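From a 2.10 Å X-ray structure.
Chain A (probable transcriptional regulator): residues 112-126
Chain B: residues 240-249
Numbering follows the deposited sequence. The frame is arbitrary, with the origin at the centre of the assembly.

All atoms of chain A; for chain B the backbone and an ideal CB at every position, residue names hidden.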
# COMPACT_ATOMS: atom_id res chain seq x y z
N ALA A 112 -2.93 27.32 2.22
CA ALA A 112 -4.39 27.40 2.22
C ALA A 112 -4.91 28.73 2.75
O ALA A 112 -5.77 29.34 2.16
CB ALA A 112 -4.99 26.23 3.03
N PHE A 113 -4.42 29.19 3.87
CA PHE A 113 -4.76 30.52 4.32
C PHE A 113 -4.37 31.64 3.34
O PHE A 113 -5.09 32.62 3.20
CB PHE A 113 -3.99 30.74 5.63
CG PHE A 113 -3.91 32.18 6.02
CD1 PHE A 113 -5.02 32.81 6.64
CD2 PHE A 113 -2.76 32.92 5.75
CE1 PHE A 113 -4.94 34.14 6.98
CE2 PHE A 113 -2.65 34.23 6.09
CZ PHE A 113 -3.73 34.86 6.73
N ALA A 114 -3.21 31.51 2.69
CA ALA A 114 -2.69 32.56 1.84
C ALA A 114 -3.44 32.60 0.50
O ALA A 114 -3.79 33.65 0.01
CB ALA A 114 -1.11 32.35 1.61
N LEU A 115 -3.68 31.44 -0.09
CA LEU A 115 -4.30 31.33 -1.39
C LEU A 115 -5.84 31.43 -1.40
O LEU A 115 -6.38 32.25 -2.12
CB LEU A 115 -3.90 30.00 -2.04
CG LEU A 115 -4.29 29.82 -3.52
CD1 LEU A 115 -3.69 30.95 -4.42
CD2 LEU A 115 -3.86 28.46 -4.03
N LEU A 116 -6.52 30.56 -0.63
CA LEU A 116 -7.94 30.38 -0.79
C LEU A 116 -8.81 31.64 -0.68
O LEU A 116 -9.66 31.82 -1.52
CB LEU A 116 -8.46 29.24 0.12
CG LEU A 116 -8.05 27.81 -0.26
CD1 LEU A 116 -8.75 26.81 0.67
CD2 LEU A 116 -8.38 27.47 -1.68
N PRO A 117 -8.64 32.46 0.38
CA PRO A 117 -9.53 33.64 0.53
C PRO A 117 -9.57 34.54 -0.71
O PRO A 117 -10.66 34.72 -1.26
CB PRO A 117 -8.95 34.34 1.78
CG PRO A 117 -8.34 33.12 2.62
CD PRO A 117 -7.69 32.32 1.52
N PRO A 118 -8.41 35.04 -1.20
CA PRO A 118 -8.53 35.82 -2.43
C PRO A 118 -8.87 35.02 -3.70
O PRO A 118 -9.65 35.52 -4.51
CB PRO A 118 -7.15 36.47 -2.58
CG PRO A 118 -6.23 35.55 -1.81
CD PRO A 118 -7.03 35.02 -0.68
N LEU A 119 -8.27 33.86 -3.94
CA LEU A 119 -8.59 33.12 -5.14
C LEU A 119 -10.11 32.86 -5.24
O LEU A 119 -10.78 33.14 -6.28
CB LEU A 119 -7.81 31.77 -5.16
CG LEU A 119 -8.17 30.93 -6.36
CD1 LEU A 119 -7.59 31.51 -7.72
CD2 LEU A 119 -7.75 29.48 -6.09
N MET A 120 -10.68 32.36 -4.16
CA MET A 120 -12.11 32.02 -4.19
C MET A 120 -13.07 33.21 -4.05
O MET A 120 -14.23 33.11 -4.43
CB MET A 120 -12.44 30.97 -3.14
CG MET A 120 -11.64 29.66 -3.25
SD MET A 120 -11.62 28.75 -4.77
CE MET A 120 -13.28 28.40 -4.97
N ASN A 121 -12.59 34.31 -3.47
CA ASN A 121 -13.39 35.50 -3.53
C ASN A 121 -13.76 35.82 -5.03
O ASN A 121 -14.87 36.23 -5.33
CB ASN A 121 -12.68 36.64 -2.88
CG ASN A 121 -13.42 37.96 -3.09
OD1 ASN A 121 -13.06 38.76 -3.94
ND2 ASN A 121 -14.46 38.18 -2.30
N ARG A 122 -12.84 35.54 -5.92
CA ARG A 122 -12.99 35.78 -7.35
C ARG A 122 -13.57 34.57 -8.07
O ARG A 122 -14.56 34.68 -8.79
CB ARG A 122 -11.64 36.23 -7.97
CG ARG A 122 -11.69 36.31 -9.50
CD ARG A 122 -10.36 35.97 -10.10
NE ARG A 122 -9.39 37.04 -9.92
CZ ARG A 122 -8.07 36.91 -10.07
NH1 ARG A 122 -7.53 35.73 -10.38
NH2 ARG A 122 -7.30 37.99 -9.92
N LEU A 123 -12.98 33.40 -7.88
CA LEU A 123 -13.51 32.21 -8.53
C LEU A 123 -14.97 31.91 -8.22
O LEU A 123 -15.61 31.24 -9.01
CB LEU A 123 -12.68 30.97 -8.23
CG LEU A 123 -11.26 30.95 -8.79
CD1 LEU A 123 -10.72 29.52 -8.88
CD2 LEU A 123 -11.15 31.64 -10.11
N GLN A 124 -15.49 32.38 -7.11
CA GLN A 124 -16.89 32.05 -6.76
C GLN A 124 -17.92 32.69 -7.74
O GLN A 124 -19.03 32.17 -7.95
CB GLN A 124 -17.21 32.47 -5.33
CG GLN A 124 -17.20 33.98 -5.14
CD GLN A 124 -17.60 34.41 -3.74
OE1 GLN A 124 -18.37 33.74 -3.03
NE2 GLN A 124 -17.04 35.53 -3.32
N HIS A 125 -17.53 33.83 -8.29
CA HIS A 125 -18.34 34.60 -9.24
C HIS A 125 -17.86 34.22 -10.64
O HIS A 125 -18.68 33.87 -11.47
CB HIS A 125 -18.15 36.13 -9.03
CG HIS A 125 -18.58 36.62 -7.68
ND1 HIS A 125 -19.83 36.35 -7.14
CD2 HIS A 125 -17.92 37.34 -6.73
CE1 HIS A 125 -19.93 36.92 -5.95
NE2 HIS A 125 -18.78 37.51 -5.67
N SER A 126 -16.54 34.22 -10.87
CA SER A 126 -15.94 33.90 -12.23
C SER A 126 -16.09 32.46 -12.75
O SER A 126 -16.21 32.22 -13.96
CB SER A 126 -14.48 34.35 -12.34
OG SER A 126 -13.54 33.37 -11.86
N UNK B 240 -11.85 29.26 8.08
CA UNK B 240 -12.61 30.39 8.67
C UNK B 240 -12.24 31.66 7.87
O UNK B 240 -13.13 32.47 7.56
CB UNK B 240 -12.30 30.56 10.16
N UNK B 241 -10.97 31.82 7.50
CA UNK B 241 -10.60 32.95 6.65
C UNK B 241 -11.19 32.85 5.27
O UNK B 241 -11.58 33.85 4.74
CB UNK B 241 -9.08 33.06 6.54
N UNK B 242 -11.28 31.65 4.71
CA UNK B 242 -12.01 31.41 3.49
C UNK B 242 -13.52 31.86 3.58
O UNK B 242 -14.00 32.58 2.72
CB UNK B 242 -11.92 29.92 3.15
N UNK B 243 -14.25 31.42 4.59
CA UNK B 243 -15.66 31.87 4.84
C UNK B 243 -15.74 33.39 4.92
O UNK B 243 -16.64 33.95 4.39
CB UNK B 243 -16.20 31.26 6.14
N UNK B 244 -14.76 34.04 5.54
CA UNK B 244 -14.71 35.50 5.67
C UNK B 244 -14.57 36.29 4.39
O UNK B 244 -14.87 37.48 4.41
CB UNK B 244 -13.54 35.88 6.58
N UNK B 245 -14.08 35.66 3.30
CA UNK B 245 -13.74 36.35 2.06
C UNK B 245 -14.60 35.87 0.92
O UNK B 245 -14.29 36.16 -0.24
CB UNK B 245 -12.26 36.15 1.72
N UNK B 246 -15.61 35.07 1.22
CA UNK B 246 -16.49 34.53 0.18
C UNK B 246 -17.93 34.48 0.68
O UNK B 246 -18.24 34.77 1.85
CB UNK B 246 -16.03 33.14 -0.25
N UNK B 247 -18.81 34.03 -0.20
CA UNK B 247 -20.21 33.81 0.22
C UNK B 247 -20.50 32.40 0.66
O UNK B 247 -21.66 32.03 0.94
CB UNK B 247 -21.16 34.17 -0.92
N UNK B 248 -19.42 31.61 0.84
CA UNK B 248 -19.53 30.21 1.30
C UNK B 248 -19.89 30.11 2.76
O UNK B 248 -19.50 30.95 3.61
CB UNK B 248 -18.22 29.46 1.06
N UNK B 249 -20.65 29.07 3.07
CA UNK B 249 -20.95 28.74 4.43
C UNK B 249 -19.95 27.68 4.98
O UNK B 249 -19.61 26.73 4.26
CB UNK B 249 -22.39 28.24 4.53

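Position 240 is helical, and its ideal CB has nothing of chain A within 5.5 Å; the contact sets no preference, and the residue is Leu240(B).

At position 241 the CA-to-CB bond points toward chain A, the ideal CB lying 4.0 Å from Pro117(A) CG and 4.1 Å from Phe113(A) CD1. Such apolar surroundings would suit leucine, methionine or an aromatic. Phe241(B) is deposited, with chi1 in m. Its face receives the edge of Phe113(A), with centroids of the two rings 5.0 Å apart and planes at 84°, while its CB sits 4.1 Å from Pro117(A) CG.

Position 242 has its CA 4.5 Å from the CA of Pro117(A). The CB points sideways, 4.6 Å from Leu116(A) CB, so a branched or flexible apolar chain could turn inward from it. Leu242(B) (t, p) does so: its CD1 lies 3.8 Å from Met120(A) CB and its CD2 4.2 Å from Leu116(A) CD1.

At positions 243 and 244, with no chain A atom within 5.5 Å of the ideal CB, chain A gives no basis for choosing among residues; they hold Ala243(B) and Gly244(B).

Position 245 (phi/psi -117/9) has left the helix. Its CB points toward chain A, 3.7 Å from Pro117(A) O; a small residue such as alanine or serine fits here, though the CB position alone does not rule out a larger one. Ser245(B) places OG 3.6 Å from Pro117(A) CB, a packing contact. The hydrogen bond here is independent of side-chain identity: Asn121(A) ND2 donates to Ser245(B) O at 2.9 Å and 152°.

At position 246 the backbone is extended (-142/179), and the ideal CB is 3.7 Å from Gln124(A) OE1 and 4.6 Å from Met120(A) O. Valine, threonine or serine would be plausible. Thr246(B), chi1 p, sets CG2 3.8 Å from Met120(A) CB; its OG1 turns to its own chain, donating to Leu242(B) O (2.9 Å) and accepting from the N of position 248 (3.2 Å).

Position 247 offers its backbone N to Gln124(A) OE1 at 2.9 Å and 166°, which any residue but proline could do. With Gln124(A) NE2 nearby, a polar side chain is reasonable. In Asp247(B), OD1 accepts from a water that in turn accepts from Gln124(A) NE2 (water O to OD1 2.8 Å, to NE2 3.0 Å).

Position 248 has no chain A atom within 5.5 Å of its CB, so only a long side chain could return. Phe248(B) does: CE2 meets Met120(A) CE at 4.0 Å, at the ring edge, and CZ lies 3.9 Å from Gln124(A) CB.

At position 249 the ideal CB has nothing of chain A within 5.5 Å, so chain A sets no preference; the residue is Leu249(B).

Chain B 240-249: LFLAGSTDFL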
# COMPACT_ATOMS: atom_id res chain seq x y z
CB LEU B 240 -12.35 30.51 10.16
CG LEU B 240 -13.02 29.38 11.05
CD1 LEU B 240 -12.28 29.21 12.38
CD2 LEU B 240 -14.54 29.70 11.34
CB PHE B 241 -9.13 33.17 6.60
CG PHE B 241 -8.57 33.80 7.84
CD1 PHE B 241 -8.00 33.00 8.84
CD2 PHE B 241 -8.56 35.21 8.00
CE1 PHE B 241 -7.44 33.58 9.95
CE2 PHE B 241 -7.96 35.79 9.12
CZ PHE B 241 -7.44 34.96 10.11
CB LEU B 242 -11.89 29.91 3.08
CG LEU B 242 -12.76 29.45 1.92
CD1 LEU B 242 -12.51 30.22 0.61
CD2 LEU B 242 -12.60 27.94 1.73
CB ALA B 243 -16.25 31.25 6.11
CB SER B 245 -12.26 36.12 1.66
OG SER B 245 -11.35 37.03 2.31
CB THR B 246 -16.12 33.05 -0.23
OG1 THR B 246 -16.26 32.22 0.92
CG2 THR B 246 -14.70 32.92 -0.81
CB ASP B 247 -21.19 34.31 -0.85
CG ASP B 247 -21.08 35.82 -1.11
OD1 ASP B 247 -20.51 36.58 -0.30
OD2 ASP B 247 -21.55 36.27 -2.17
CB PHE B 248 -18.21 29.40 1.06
CG PHE B 248 -17.72 29.42 -0.37
CD1 PHE B 248 -18.60 29.59 -1.43
CD2 PHE B 248 -16.36 29.19 -0.66
CE1 PHE B 248 -18.16 29.58 -2.77
CE2 PHE B 248 -15.92 29.13 -2.02
CZ PHE B 248 -16.80 29.35 -3.06
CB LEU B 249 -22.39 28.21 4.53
CG LEU B 249 -23.57 29.20 4.21
CD1 LEU B 249 -24.90 28.67 4.81
CD2 LEU B 249 -23.30 30.58 4.68
O HOH W 1 -17.88 37.28 -1.03
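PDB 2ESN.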